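Local coordinates for protein Poly(A) ribonuclease POP2 (Saccharomyces cerevisiae, PDB 1UOC) that degrades the poly(A) tails of mRNA from the 3' end, acting as a probably catalytic nuclease subunit of the CCR4-NOT deadenylase complex, at residues Ser22-Glu27 with Trp100-Glu105; Val41-Glu46 with Gly168-Ile173; Ser228-Ala233 with Leu238-Ile243; Asn12-Arg17 with Gln250-Leu255. One frame throughout, in Å; residues are numbered along the deposited sequence.

All four contacts belong to the RNase D-like nuclease domain. Interactions 1 and 2 reach the same mixed sheet through strands 99-103 and 40-48, with centres about 15 Å apart, and their segments alternate along the chain. Interaction 4 ties the loop before strand 17-19 to helix 247-264, so its two segments enclose the other three in sequence. It touches interaction 1 through the Arg17-Glu27 salt bridge and interaction 2 through Ser42 and Ser251. Interaction 3, about 11 Å from interaction 4 between centres, adds helix 229-235. Ser44 and Glu46 of interaction 2 and Gln250 of interaction 4 are predicted metal ligands, so both contacts involve elements that also carry the probable catalytic centre.

Interaction 1: Ser22-Glu27 with Trp100-Glu105; sequences SNLYSE and WQFNFE
Glu27 and Trp100 connect helix 24-34 to strand 99-103 of the mixed sheet in this DEDD-type nuclease domain through one side-chain hydrogen bond. The indole NE1 donates to OE2 of Glu27 over 3.0 Å, with an N-H...O angle of 153°. OE2 sits at the indole edge, 8° out of the ring plane, whereas NE1 meets the carboxylate from above its plane, 39° out. Glu27 CB points toward the strand, 3.9 Å from Trp100 NE1, and a bend at chi2 brings OE2 round. CD1 of Leu24 approaches the edge of the Phe102 ring, 4.0 Å from CD2 of Phe102, and the two side chains cross at about a right angle. A phenylalanine in place of Trp100 would lack the indole N-H and would probably leave OE2 of the buried Glu27 without its mate. In the next shell, OE1 of Glu27 forms a salt bridge with Arg17, so both carboxylate oxygens are engaged, while Phe141 meets the Phe102 ring edge-to-face. The helix start is fixed at Asn23, whose O accepts from Glu27 N at 3.0 Å and from Ser26 OG at 3.1 Å, both donors arriving over the same face of the carbonyl plane.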
loop_
_atom_site.group_PDB
_atom_site.type_symbol
_atom_site.label_atom_id
_atom_site.label_comp_id
_atom_site.label_asym_id
_atom_site.label_seq_id
_atom_site.Cartn_x
_atom_site.Cartn_y
_atom_site.Cartn_z
ATOM N N SER A 22 -16.906 -9.394 10.155
ATOM C CA SER A 22 -16.947 -9.858 11.542
ATOM C C SER A 22 -15.866 -9.293 12.474
ATOM O O SER A 22 -16.162 -8.979 13.619
ATOM C CB SER A 22 -16.903 -11.390 11.592
ATOM O OG SER A 22 -15.716 -11.890 10.997
ATOM N N ASN A 23 -14.626 -9.161 12.002
ATOM C CA ASN A 23 -13.561 -8.641 12.863
ATOM C C ASN A 23 -13.009 -7.276 12.456
ATOM O O ASN A 23 -11.969 -6.851 12.951
ATOM C CB ASN A 23 -12.421 -9.659 12.960
ATOM C CG ASN A 23 -11.818 -9.988 11.614
ATOM O OD1 ASN A 23 -12.474 -9.845 10.583
ATOM N ND2 ASN A 23 -10.565 -10.450 11.616
ATOM N N LEU A 24 -13.724 -6.578 11.579
ATOM C CA LEU A 24 -13.310 -5.257 11.118
ATOM C C LEU A 24 -13.021 -4.255 12.246
ATOM O O LEU A 24 -11.949 -3.654 12.286
ATOM C CB LEU A 24 -14.375 -4.666 10.185
ATOM C CG LEU A 24 -14.095 -3.269 9.613
ATOM C CD1 LEU A 24 -12.753 -3.253 8.889
ATOM C CD2 LEU A 24 -15.208 -2.881 8.658
ATOM N N TYR A 25 -13.967 -4.074 13.162
ATOM C CA TYR A 25 -13.780 -3.114 14.250
ATOM C C TYR A 25 -12.728 -3.486 15.280
ATOM O O TYR A 25 -11.938 -2.641 15.694
ATOM C CB TYR A 25 -15.113 -2.837 14.940
ATOM C CG TYR A 25 -16.049 -2.058 14.055
ATOM C CD1 TYR A 25 -16.525 -2.606 12.867
ATOM C CD2 TYR A 25 -16.406 -0.747 14.368
ATOM C CE1 TYR A 25 -17.327 -1.875 12.008
ATOM C CE2 TYR A 25 -17.208 0.001 13.515
ATOM C CZ TYR A 25 -17.664 -0.573 12.334
ATOM O OH TYR A 25 -18.453 0.150 11.476
ATOM N N SER A 26 -12.690 -4.750 15.675
ATOM C CA SER A 26 -11.703 -5.178 16.650
ATOM C C SER A 26 -10.285 -5.059 16.092
ATOM O O SER A 26 -9.355 -4.714 16.823
ATOM C CB SER A 26 -11.989 -6.615 17.098
ATOM O OG SER A 26 -12.115 -7.476 15.992
ATOM N N GLU A 27 -10.114 -5.324 14.799
ATOM C CA GLU A 27 -8.780 -5.211 14.195
ATOM C C GLU A 27 -8.362 -3.751 14.112
ATOM O O GLU A 27 -7.182 -3.425 14.276
ATOM C CB GLU A 27 -8.742 -5.848 12.800
ATOM C CG GLU A 27 -8.991 -7.345 12.825
ATOM C CD GLU A 27 -8.034 -8.102 13.734
ATOM O OE1 GLU A 27 -8.394 -9.223 14.150
ATOM O OE2 GLU A 27 -6.923 -7.602 14.028
ATOM N N TRP A 100 -2.473 -6.784 7.900
ATOM C CA TRP A 100 -3.875 -7.103 7.726
ATOM C C TRP A 100 -4.223 -7.128 6.256
ATOM O O TRP A 100 -3.630 -6.403 5.452
ATOM C CB TRP A 100 -4.734 -6.027 8.400
ATOM C CG TRP A 100 -4.609 -5.994 9.902
ATOM C CD1 TRP A 100 -5.386 -6.662 10.804
ATOM C CD2 TRP A 100 -3.599 -5.318 10.663
ATOM N NE1 TRP A 100 -4.922 -6.447 12.077
ATOM C CE2 TRP A 100 -3.821 -5.629 12.021
ATOM C CE3 TRP A 100 -2.520 -4.487 10.325
ATOM C CZ2 TRP A 100 -3.007 -5.136 13.048
ATOM C CZ3 TRP A 100 -1.712 -3.998 11.340
ATOM C CH2 TRP A 100 -1.958 -4.326 12.690
ATOM N N GLN A 101 -5.192 -7.970 5.917
ATOM C CA GLN A 101 -5.692 -8.053 4.561
ATOM C C GLN A 101 -7.183 -7.866 4.679
ATOM O O GLN A 101 -7.894 -8.771 5.102
ATOM C CB GLN A 101 -5.408 -9.401 3.904
ATOM C CG GLN A 101 -5.862 -9.409 2.436
ATOM C CD GLN A 101 -5.462 -10.669 1.691
ATOM O OE1 GLN A 101 -6.118 -11.695 1.791
ATOM N NE2 GLN A 101 -4.380 -10.590 0.944
ATOM N N PHE A 102 -7.650 -6.679 4.322
ATOM C CA PHE A 102 -9.067 -6.386 4.379
ATOM C C PHE A 102 -9.740 -6.907 3.109
ATOM O O PHE A 102 -9.306 -6.614 1.997
ATOM C CB PHE A 102 -9.282 -4.877 4.519
ATOM C CG PHE A 102 -8.657 -4.282 5.762
ATOM C CD1 PHE A 102 -7.320 -3.882 5.766
ATOM C CD2 PHE A 102 -9.404 -4.128 6.921
ATOM C CE1 PHE A 102 -6.739 -3.336 6.909
ATOM C CE2 PHE A 102 -8.834 -3.582 8.074
ATOM C CZ PHE A 102 -7.495 -3.186 8.065
ATOM N N ASN A 103 -10.798 -7.689 3.282
ATOM C CA ASN A 103 -11.524 -8.258 2.151
ATOM C C ASN A 103 -12.863 -7.522 2.031
ATOM O O ASN A 103 -13.645 -7.477 2.976
ATOM C CB ASN A 103 -11.719 -9.755 2.387
ATOM C CG ASN A 103 -10.394 -10.495 2.577
ATOM O OD1 ASN A 103 -9.958 -10.747 3.704
ATOM N ND2 ASN A 103 -9.747 -10.836 1.473
ATOM N N PHE A 104 -13.118 -6.924 0.872
ATOM C CA PHE A 104 -14.338 -6.148 0.692
ATOM C C PHE A 104 -15.497 -6.889 0.051
ATOM O O PHE A 104 -15.309 -7.899 -0.640
ATOM C CB PHE A 104 -14.038 -4.879 -0.104
ATOM C CG PHE A 104 -13.069 -3.963 0.574
ATOM C CD1 PHE A 104 -11.708 -4.041 0.305
ATOM C CD2 PHE A 104 -13.512 -3.036 1.510
ATOM C CE1 PHE A 104 -10.794 -3.201 0.961
ATOM C CE2 PHE A 104 -12.610 -2.196 2.173
ATOM C CZ PHE A 104 -11.248 -2.280 1.897
ATOM N N GLU A 105 -16.697 -6.372 0.276
ATOM C CA GLU A 105 -17.895 -6.985 -0.274
ATOM C C GLU A 105 -17.821 -7.013 -1.789
ATOM O O GLU A 105 -17.298 -6.095 -2.413
ATOM C CB GLU A 105 -19.151 -6.232 0.177
ATOM C CG GLU A 105 -19.386 -4.887 -0.483
ATOM C CD GLU A 105 -20.457 -4.074 0.244
ATOM O OE1 GLU A 105 -20.947 -3.071 -0.317
ATOM O OE2 GLU A 105 -20.799 -4.440 1.387
#

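Interaction 2: Val41-Glu46 with Gly168-Ile173; sequences VSISTE and GFLINI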
loop_
_atom_site.group_PDB
_atom_site.type_symbol
_atom_site.label_atom_id
_atom_site.label_comp_id
_atom_site.label_asym_id
_atom_site.label_seq_id
_atom_site.Cartn_x
_atom_site.Cartn_y
_atom_site.Cartn_z
ATOM N N VAL A 41 3.423 2.770 7.940
ATOM C CA VAL A 41 2.322 2.005 7.364
ATOM C C VAL A 41 2.473 1.815 5.853
ATOM O O VAL A 41 2.614 2.790 5.110
ATOM C CB VAL A 41 0.981 2.746 7.579
ATOM C CG1 VAL A 41 -0.202 1.813 7.313
ATOM C CG2 VAL A 41 0.933 3.308 8.983
ATOM N N SER A 42 2.430 0.568 5.399
ATOM C CA SER A 42 2.521 0.288 3.966
ATOM C C SER A 42 1.121 -0.103 3.506
ATOM O O SER A 42 0.324 -0.625 4.292
ATOM C CB SER A 42 3.472 -0.868 3.702
ATOM O OG SER A 42 2.979 -2.033 4.334
ATOM N N ILE A 43 0.821 0.163 2.244
ATOM C CA ILE A 43 -0.481 -0.173 1.697
ATOM C C ILE A 43 -0.381 -0.816 0.319
ATOM O O ILE A 43 0.483 -0.474 -0.486
ATOM C CB ILE A 43 -1.390 1.074 1.598
ATOM C CG1 ILE A 43 -2.720 0.691 0.941
ATOM C CG2 ILE A 43 -0.677 2.187 0.822
ATOM C CD1 ILE A 43 -3.651 1.851 0.736
ATOM N N SER A 44 -1.278 -1.753 0.060
ATOM C CA SER A 44 -1.332 -2.440 -1.218
ATOM C C SER A 44 -2.805 -2.649 -1.552
ATOM O O SER A 44 -3.661 -2.705 -0.659
ATOM C CB SER A 44 -0.614 -3.781 -1.145
ATOM O OG SER A 44 -0.460 -4.300 -2.452
ATOM N N THR A 45 -3.109 -2.755 -2.836
ATOM C CA THR A 45 -4.494 -2.903 -3.236
ATOM C C THR A 45 -4.691 -3.874 -4.378
ATOM O O THR A 45 -3.769 -4.190 -5.132
ATOM C CB THR A 45 -5.076 -1.569 -3.683
ATOM O OG1 THR A 45 -4.346 -1.121 -4.834
ATOM C CG2 THR A 45 -4.977 -0.530 -2.568
ATOM N N GLU A 46 -5.920 -4.340 -4.491
ATOM C CA GLU A 46 -6.292 -5.257 -5.538
ATOM C C GLU A 46 -7.669 -4.796 -5.982
ATOM O O GLU A 46 -8.632 -4.822 -5.211
ATOM C CB GLU A 46 -6.323 -6.691 -5.005
ATOM C CG GLU A 46 -6.498 -7.751 -6.087
ATOM C CD GLU A 46 -5.439 -7.659 -7.170
ATOM O OE1 GLU A 46 -4.244 -7.850 -6.864
ATOM O OE2 GLU A 46 -5.803 -7.389 -8.333
ATOM N N GLY A 168 -4.939 7.393 -5.211
ATOM C CA GLY A 168 -6.089 7.869 -5.956
ATOM C C GLY A 168 -7.315 7.248 -5.324
ATOM O O GLY A 168 -8.239 7.953 -4.918
ATOM N N PHE A 169 -7.308 5.920 -5.227
ATOM C CA PHE A 169 -8.401 5.170 -4.618
ATOM C C PHE A 169 -8.663 5.618 -3.173
ATOM O O PHE A 169 -9.778 6.017 -2.841
ATOM C CB PHE A 169 -8.082 3.672 -4.657
ATOM C CG PHE A 169 -8.726 2.878 -3.545
ATOM C CD1 PHE A 169 -10.114 2.843 -3.404
ATOM C CD2 PHE A 169 -7.939 2.197 -2.622
ATOM C CE1 PHE A 169 -10.706 2.139 -2.351
ATOM C CE2 PHE A 169 -8.510 1.496 -1.578
ATOM C CZ PHE A 169 -9.899 1.462 -1.434
ATOM N N LEU A 170 -7.643 5.543 -2.318
ATOM C CA LEU A 170 -7.786 5.956 -0.921
ATOM C C LEU A 170 -8.465 7.313 -0.801
ATOM O O LEU A 170 -9.436 7.466 -0.058
ATOM C CB LEU A 170 -6.423 6.018 -0.220
ATOM C CG LEU A 170 -5.972 4.769 0.541
ATOM C CD1 LEU A 170 -4.699 5.065 1.327
ATOM C CD2 LEU A 170 -7.082 4.337 1.488
ATOM N N ILE A 171 -7.944 8.299 -1.526
ATOM C CA ILE A 171 -8.509 9.638 -1.510
ATOM C C ILE A 171 -9.958 9.591 -1.987
ATOM O O ILE A 171 -10.815 10.287 -1.456
ATOM C CB ILE A 171 -7.695 10.604 -2.428
ATOM C CG1 ILE A 171 -6.974 11.644 -1.574
ATOM C CG2 ILE A 171 -8.614 11.312 -3.429
ATOM C CD1 ILE A 171 -6.306 12.717 -2.387
ATOM N N ASN A 172 -10.220 8.765 -2.992
ATOM C CA ASN A 172 -11.558 8.638 -3.560
ATOM C C ASN A 172 -12.600 8.169 -2.541
ATOM O O ASN A 172 -13.755 8.602 -2.575
ATOM C CB ASN A 172 -11.531 7.665 -4.737
ATOM C CG ASN A 172 -12.809 7.699 -5.546
ATOM O OD1 ASN A 172 -13.228 6.688 -6.106
ATOM N ND2 ASN A 172 -13.429 8.868 -5.622
ATOM N N ILE A 173 -12.195 7.274 -1.646
ATOM C CA ILE A 173 -13.107 6.756 -0.634
ATOM C C ILE A 173 -13.140 7.659 0.594
ATOM O O ILE A 173 -14.202 7.907 1.164
ATOM C CB ILE A 173 -12.724 5.324 -0.198
ATOM C CG1 ILE A 173 -11.333 5.308 0.432
ATOM C CG2 ILE A 173 -12.761 4.399 -1.392
ATOM C CD1 ILE A 173 -10.924 3.950 0.988
#
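Ile43 is fully extended, with CG1 anti to the backbone N (chi1 177°) and CD1 continuing the zigzag (chi2 -177°), which carries its terminal methyl from strand 40-48 straight to Leu170 of helix 165-174. The two side chains meet end-on, methyl to methyl. CD1 of Ile43 lies 3.4 Å from CD1 of Leu170, closer than ordinary van der Waals contact, and 3.7 Å from CG of the same leucine. Two residues along the strand, Thr45 holds CG2 beside its own backbone N and brings that methyl to the Phe169 ring, 4.0 Å from CD2 and 4.2 Å from CE2 of Phe169. The approach is oblique, the two side chains running antiparallel. Phe47 packs edge-to-face with the same ring, and a bound xenon atom touches Leu170. Strand alternation divides the roles: Ile43 and Thr45 face the helix, whereas Ser44 and Glu46, predicted ligands of the catalytic divalent metal, lie on the other side, where Ser44 touches Gln250 and Ser251 and Glu46 touches Thr247, all of helix 247-264. OG1 of Thr45 is hydrogen-bonded to OD1 of Asp166, another predicted metal ligand, which would make Thr45 a second-shell residue, probably steadying that carboxylate. No hydrogen bond crosses between strand and helix. The spacing therefore rests on carbon contacts, while the polar end of Thr45 is spent on the probable metal site.

Interaction 3: Ser228-Ala233 with Leu238-Ile243; sequences SLTTLA and LPRFSI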
loop_
_atom_site.group_PDB
_atom_site.type_symbol
_atom_site.label_atom_id
_atom_site.label_comp_id
_atom_site.label_asym_id
_atom_site.label_seq_id
_atom_site.Cartn_x
_atom_site.Cartn_y
_atom_site.Cartn_z
ATOM N N SER A 228 10.300 -3.847 -10.250
ATOM C CA SER A 228 9.191 -4.481 -9.537
ATOM C C SER A 228 9.543 -4.689 -8.055
ATOM O O SER A 228 10.717 -4.744 -7.682
ATOM C CB SER A 228 8.830 -5.828 -10.180
ATOM O OG SER A 228 9.740 -6.845 -9.793
ATOM N N LEU A 229 8.517 -4.784 -7.219
ATOM C CA LEU A 229 8.710 -4.991 -5.790
ATOM C C LEU A 229 9.465 -6.320 -5.617
ATOM O O LEU A 229 10.323 -6.460 -4.742
ATOM C CB LEU A 229 7.340 -5.070 -5.099
ATOM C CG LEU A 229 7.095 -4.629 -3.647
ATOM C CD1 LEU A 229 6.086 -5.587 -3.051
ATOM C CD2 LEU A 229 8.364 -4.630 -2.810
ATOM N N THR A 230 9.144 -7.288 -6.469
ATOM C CA THR A 230 9.767 -8.608 -6.408
ATOM C C THR A 230 11.285 -8.600 -6.624
ATOM O O THR A 230 12.017 -9.206 -5.837
ATOM C CB THR A 230 9.102 -9.578 -7.414
ATOM O OG1 THR A 230 7.734 -9.789 -7.036
ATOM C CG2 THR A 230 9.809 -10.916 -7.413
ATOM N N THR A 231 11.763 -7.918 -7.664
ATOM C CA THR A 231 13.201 -7.875 -7.911
ATOM C C THR A 231 13.900 -7.089 -6.814
ATOM O O THR A 231 15.051 -7.356 -6.470
ATOM C CB THR A 231 13.538 -7.292 -9.333
ATOM O OG1 THR A 231 14.725 -6.493 -9.270
ATOM C CG2 THR A 231 12.403 -6.473 -9.874
ATOM N N LEU A 232 13.194 -6.131 -6.234
ATOM C CA LEU A 232 13.772 -5.348 -5.151
ATOM C C LEU A 232 13.905 -6.260 -3.932
ATOM O O LEU A 232 14.940 -6.272 -3.262
ATOM C CB LEU A 232 12.874 -4.149 -4.824
ATOM C CG LEU A 232 13.335 -3.071 -3.832
ATOM C CD1 LEU A 232 12.569 -3.222 -2.547
ATOM C CD2 LEU A 232 14.830 -3.147 -3.587
ATOM N N ALA A 233 12.861 -7.041 -3.656
ATOM C CA ALA A 233 12.887 -7.963 -2.523
ATOM C C ALA A 233 13.983 -9.022 -2.702
ATOM O O ALA A 233 14.627 -9.423 -1.734
ATOM C CB ALA A 233 11.528 -8.627 -2.353
ATOM N N LEU A 238 15.241 -11.494 0.318
ATOM C CA LEU A 238 14.050 -11.966 1.021
ATOM C C LEU A 238 13.510 -13.196 0.300
ATOM O O LEU A 238 13.235 -13.150 -0.899
ATOM C CB LEU A 238 12.978 -10.876 1.048
ATOM C CG LEU A 238 13.102 -9.803 2.126
ATOM C CD1 LEU A 238 12.448 -8.530 1.619
ATOM C CD2 LEU A 238 12.467 -10.291 3.433
ATOM N N PRO A 239 13.355 -14.317 1.023
ATOM C CA PRO A 239 12.845 -15.552 0.421
ATOM C C PRO A 239 11.490 -15.349 -0.230
ATOM O O PRO A 239 10.694 -14.542 0.228
ATOM C CB PRO A 239 12.770 -16.508 1.611
ATOM C CG PRO A 239 13.903 -16.058 2.449
ATOM C CD PRO A 239 13.753 -14.552 2.420
ATOM N N ARG A 240 11.230 -16.095 -1.291
ATOM C CA ARG A 240 9.963 -16.000 -1.992
ATOM C C ARG A 240 8.855 -16.729 -1.250
ATOM O O ARG A 240 8.226 -17.628 -1.816
ATOM C CB ARG A 240 10.068 -16.595 -3.402
ATOM C CG ARG A 240 10.194 -15.568 -4.517
ATOM C CD ARG A 240 11.606 -15.066 -4.657
ATOM N NE ARG A 240 11.768 -14.132 -5.774
ATOM C CZ ARG A 240 11.242 -14.294 -6.989
ATOM N NH1 ARG A 240 10.493 -15.352 -7.271
ATOM N NH2 ARG A 240 11.501 -13.407 -7.944
ATOM N N PHE A 241 8.605 -16.365 0.007
ATOM C CA PHE A 241 7.520 -17.015 0.742
ATOM C C PHE A 241 6.209 -16.743 -0.002
ATOM O O PHE A 241 5.999 -15.643 -0.529
ATOM C CB PHE A 241 7.416 -16.481 2.170
ATOM C CG PHE A 241 8.505 -16.966 3.085
ATOM C CD1 PHE A 241 9.516 -16.109 3.509
ATOM C CD2 PHE A 241 8.506 -18.274 3.547
ATOM C CE1 PHE A 241 10.505 -16.549 4.379
ATOM C CE2 PHE A 241 9.495 -18.724 4.422
ATOM C CZ PHE A 241 10.495 -17.862 4.841
ATOM N N SER A 242 5.325 -17.736 -0.032
ATOM C CA SER A 242 4.055 -17.613 -0.741
ATOM C C SER A 242 3.111 -16.594 -0.120
ATOM O O SER A 242 2.232 -16.059 -0.801
ATOM C CB SER A 242 3.353 -18.976 -0.820
ATOM O OG SER A 242 2.840 -19.375 0.446
ATOM N N ILE A 243 3.280 -16.342 1.177
ATOM C CA ILE A 243 2.431 -15.379 1.855
ATOM C C ILE A 243 2.596 -14.010 1.183
ATOM O O ILE A 243 1.661 -13.211 1.157
ATOM C CB ILE A 243 2.784 -15.278 3.356
ATOM C CG1 ILE A 243 1.761 -14.387 4.066
ATOM C CG2 ILE A 243 4.190 -14.714 3.540
ATOM C CD1 ILE A 243 0.301 -14.831 3.893
#
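Thr230 and Arg240 meet with their side chains crossing at about a right angle. The methyl CG2 of Thr230, anti to its backbone N, is directed at the guanidinium obliquely and lies 3.1 Å from NH2 and 3.7 Å from CZ of Arg240. A bend at chi2 (81°) brings the arginine chain back toward the helix, where its NE forms a salt bridge with OD1 of Asp234. The charge is thus paired with Asp234, and the threonine supplies only a methyl contact. Ala233 and Leu238 are related differently: CD1 of the leucine stands 4.1 Å from CB of Ala233, and CB of Leu238 rests 3.5 Å from the alanine O. Here the backbone closes the C-terminal end of helix 229-235, because Leu238 N donates to Ala233 O at 3.0 Å with an N-H...O angle of 167°. This bond spans five residues and turns the chain out of the helix toward the loop that leads to helix 247-264. Within that loop Arg240 is the centre of an inverse gamma turn, marked by a weak 2.8 Å bond from Phe241 N to Pro239 O. The buried pair Ala233 and Leu238 packs on helix 247-264, against Leu253 and Ser257 respectively. At the other end of the contact, the Thr230 side chain comes within about 5 Å of that of Gln250, a predicted ligand of the catalytic metal.

Interaction 4: Asn12-Arg17 with Gln250-Leu255; sequences NYLFVR and QSLLML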
loop_
_atom_site.group_PDB
_atom_site.type_symbol
_atom_site.label_atom_id
_atom_site.label_comp_id
_atom_site.label_asym_id
_atom_site.label_seq_id
_atom_site.Cartn_x
_atom_site.Cartn_y
_atom_site.Cartn_z
ATOM N N ASN A 12 7.372 -14.599 13.203
ATOM C CA ASN A 12 6.066 -14.014 13.487
ATOM C C ASN A 12 5.753 -12.712 12.738
ATOM O O ASN A 12 4.631 -12.213 12.787
ATOM C CB ASN A 12 5.895 -13.855 15.011
ATOM C CG ASN A 12 5.585 -12.426 15.442
ATOM O OD1 ASN A 12 6.487 -11.586 15.532
ATOM N ND2 ASN A 12 4.303 -12.146 15.719
ATOM N N TYR A 13 6.738 -12.167 12.035
ATOM C CA TYR A 13 6.517 -10.950 11.265
ATOM C C TYR A 13 5.799 -11.309 9.966
ATOM O O TYR A 13 5.152 -10.459 9.349
ATOM C CB TYR A 13 7.841 -10.271 10.891
ATOM C CG TYR A 13 8.530 -9.488 11.978
ATOM C CD1 TYR A 13 9.501 -8.541 11.653
ATOM C CD2 TYR A 13 8.229 -9.686 13.320
ATOM C CE1 TYR A 13 10.153 -7.803 12.639
ATOM C CE2 TYR A 13 8.879 -8.956 14.317
ATOM C CZ TYR A 13 9.836 -8.017 13.963
ATOM O OH TYR A 13 10.463 -7.272 14.932
ATOM N N LEU A 14 5.917 -12.568 9.552
ATOM C CA LEU A 14 5.321 -13.019 8.302
ATOM C C LEU A 14 3.955 -13.689 8.461
ATOM O O LEU A 14 3.685 -14.739 7.882
ATOM C CB LEU A 14 6.302 -13.956 7.592
ATOM C CG LEU A 14 7.762 -13.461 7.560
ATOM C CD1 LEU A 14 8.651 -14.499 6.881
ATOM C CD2 LEU A 14 7.846 -12.115 6.836
ATOM N N PHE A 15 3.091 -13.055 9.244
ATOM C CA PHE A 15 1.746 -13.549 9.489
ATOM C C PHE A 15 0.776 -12.449 9.068
ATOM O O PHE A 15 0.931 -11.301 9.484
ATOM C CB PHE A 15 1.566 -13.853 10.982
ATOM C CG PHE A 15 0.140 -14.092 11.378
ATOM C CD1 PHE A 15 -0.518 -15.255 10.987
ATOM C CD2 PHE A 15 -0.565 -13.133 12.100
ATOM C CE1 PHE A 15 -1.867 -15.461 11.306
ATOM C CE2 PHE A 15 -1.917 -13.325 12.427
ATOM C CZ PHE A 15 -2.569 -14.492 12.027
ATOM N N VAL A 16 -0.212 -12.799 8.247
ATOM C CA VAL A 16 -1.214 -11.845 7.772
ATOM C C VAL A 16 -2.598 -12.148 8.345
ATOM O O VAL A 16 -3.143 -13.226 8.115
ATOM C CB VAL A 16 -1.340 -11.875 6.235
ATOM C CG1 VAL A 16 -2.401 -10.886 5.789
ATOM C CG2 VAL A 16 -0.012 -11.557 5.584
ATOM N N ARG A 17 -3.177 -11.207 9.086
ATOM C CA ARG A 17 -4.504 -11.438 9.639
ATOM C C ARG A 17 -5.546 -11.028 8.616
ATOM O O ARG A 17 -5.525 -9.898 8.126
ATOM C CB ARG A 17 -4.735 -10.625 10.911
ATOM C CG ARG A 17 -6.200 -10.622 11.355
ATOM C CD ARG A 17 -6.501 -11.742 12.340
ATOM N NE ARG A 17 -6.148 -11.361 13.709
ATOM C CZ ARG A 17 -5.470 -12.130 14.556
ATOM N NH1 ARG A 17 -5.065 -13.334 14.184
ATOM N NH2 ARG A 17 -5.183 -11.692 15.776
ATOM N N GLN A 250 1.727 -8.520 0.136
ATOM C CA GLN A 250 2.363 -7.472 -0.652
ATOM C C GLN A 250 2.654 -6.234 0.194
ATOM O O GLN A 250 3.723 -5.643 0.076
ATOM C CB GLN A 250 1.476 -7.079 -1.842
ATOM C CG GLN A 250 1.498 -8.061 -3.010
ATOM C CD GLN A 250 2.823 -8.050 -3.754
ATOM O OE1 GLN A 250 3.185 -7.055 -4.389
ATOM N NE2 GLN A 250 3.563 -9.155 -3.671
ATOM N N SER A 251 1.709 -5.832 1.037
ATOM C CA SER A 251 1.942 -4.652 1.865
ATOM C C SER A 251 3.079 -5.006 2.808
ATOM O O SER A 251 3.955 -4.194 3.076
ATOM C CB SER A 251 0.678 -4.245 2.652
ATOM O OG SER A 251 0.323 -5.209 3.643
ATOM N N LEU A 252 3.074 -6.246 3.284
ATOM C CA LEU A 252 4.118 -6.724 4.172
ATOM C C LEU A 252 5.505 -6.700 3.501
ATOM O O LEU A 252 6.480 -6.225 4.087
ATOM C CB LEU A 252 3.785 -8.144 4.653
ATOM C CG LEU A 252 4.907 -8.888 5.393
ATOM C CD1 LEU A 252 5.400 -8.078 6.597
ATOM C CD2 LEU A 252 4.384 -10.255 5.824
ATOM N N LEU A 253 5.587 -7.204 2.275
ATOM C CA LEU A 253 6.854 -7.254 1.543
ATOM C C LEU A 253 7.387 -5.852 1.313
ATOM O O LEU A 253 8.590 -5.595 1.414
ATOM C CB LEU A 253 6.659 -7.963 0.185
ATOM C CG LEU A 253 7.926 -8.290 -0.624
ATOM C CD1 LEU A 253 8.884 -9.108 0.231
ATOM C CD2 LEU A 253 7.561 -9.067 -1.895
ATOM N N MET A 254 6.466 -4.957 0.988
ATOM C CA MET A 254 6.745 -3.553 0.726
ATOM C C MET A 254 7.422 -2.909 1.927
ATOM O O MET A 254 8.494 -2.320 1.810
ATOM C CB MET A 254 5.416 -2.854 0.444
ATOM C CG MET A 254 5.481 -1.565 -0.331
ATOM S SD MET A 254 3.818 -0.889 -0.553
ATOM C CE MET A 254 3.067 -2.218 -1.483
ATOM N N LEU A 255 6.788 -3.018 3.092
ATOM C CA LEU A 255 7.323 -2.433 4.326
ATOM C C LEU A 255 8.680 -3.033 4.749
ATOM O O LEU A 255 9.579 -2.319 5.194
ATOM C CB LEU A 255 6.307 -2.619 5.455
ATOM C CG LEU A 255 6.622 -1.947 6.783
ATOM C CD1 LEU A 255 6.662 -0.427 6.570
ATOM C CD2 LEU A 255 5.578 -2.328 7.828
#
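The loop 12-17 passes helix 247-264 most closely where the CA atoms of Leu14 and Leu252 are 7.6 Å apart, just before the chain enters edge strand 17-19. Leu252 carries the helix side of the contact. With CG anti to its backbone N (chi1 169°), it points its forked end at the loop, so that both methyls meet the same carbonyl oxygen: CD1 and CD2 of Leu252 each lie 3.6 Å from Tyr13 O. CD2 also rests 3.8 Å from CA of Leu14. The leucine side chains cross at about a right angle, with CD2 of Leu14 4.1 Å from CD2 of Leu252. The Tyr13 ring leads away from the helix, and its OH is hydrogen-bonded to Lys92 N. The other methyl of Leu14, CD1, packs on Phe241, while Leu252 also touches Ser84 and Thr99 of the sheet. Two residues before Leu252 on the same helix sits Gln250, a predicted ligand of the catalytic metal. No hydrogen bond joins the two segments: the N-terminal loop is held to this helix by leucine methyls packed on main-chain and apolar atoms, a contact that specifies shape rather than polar pairing.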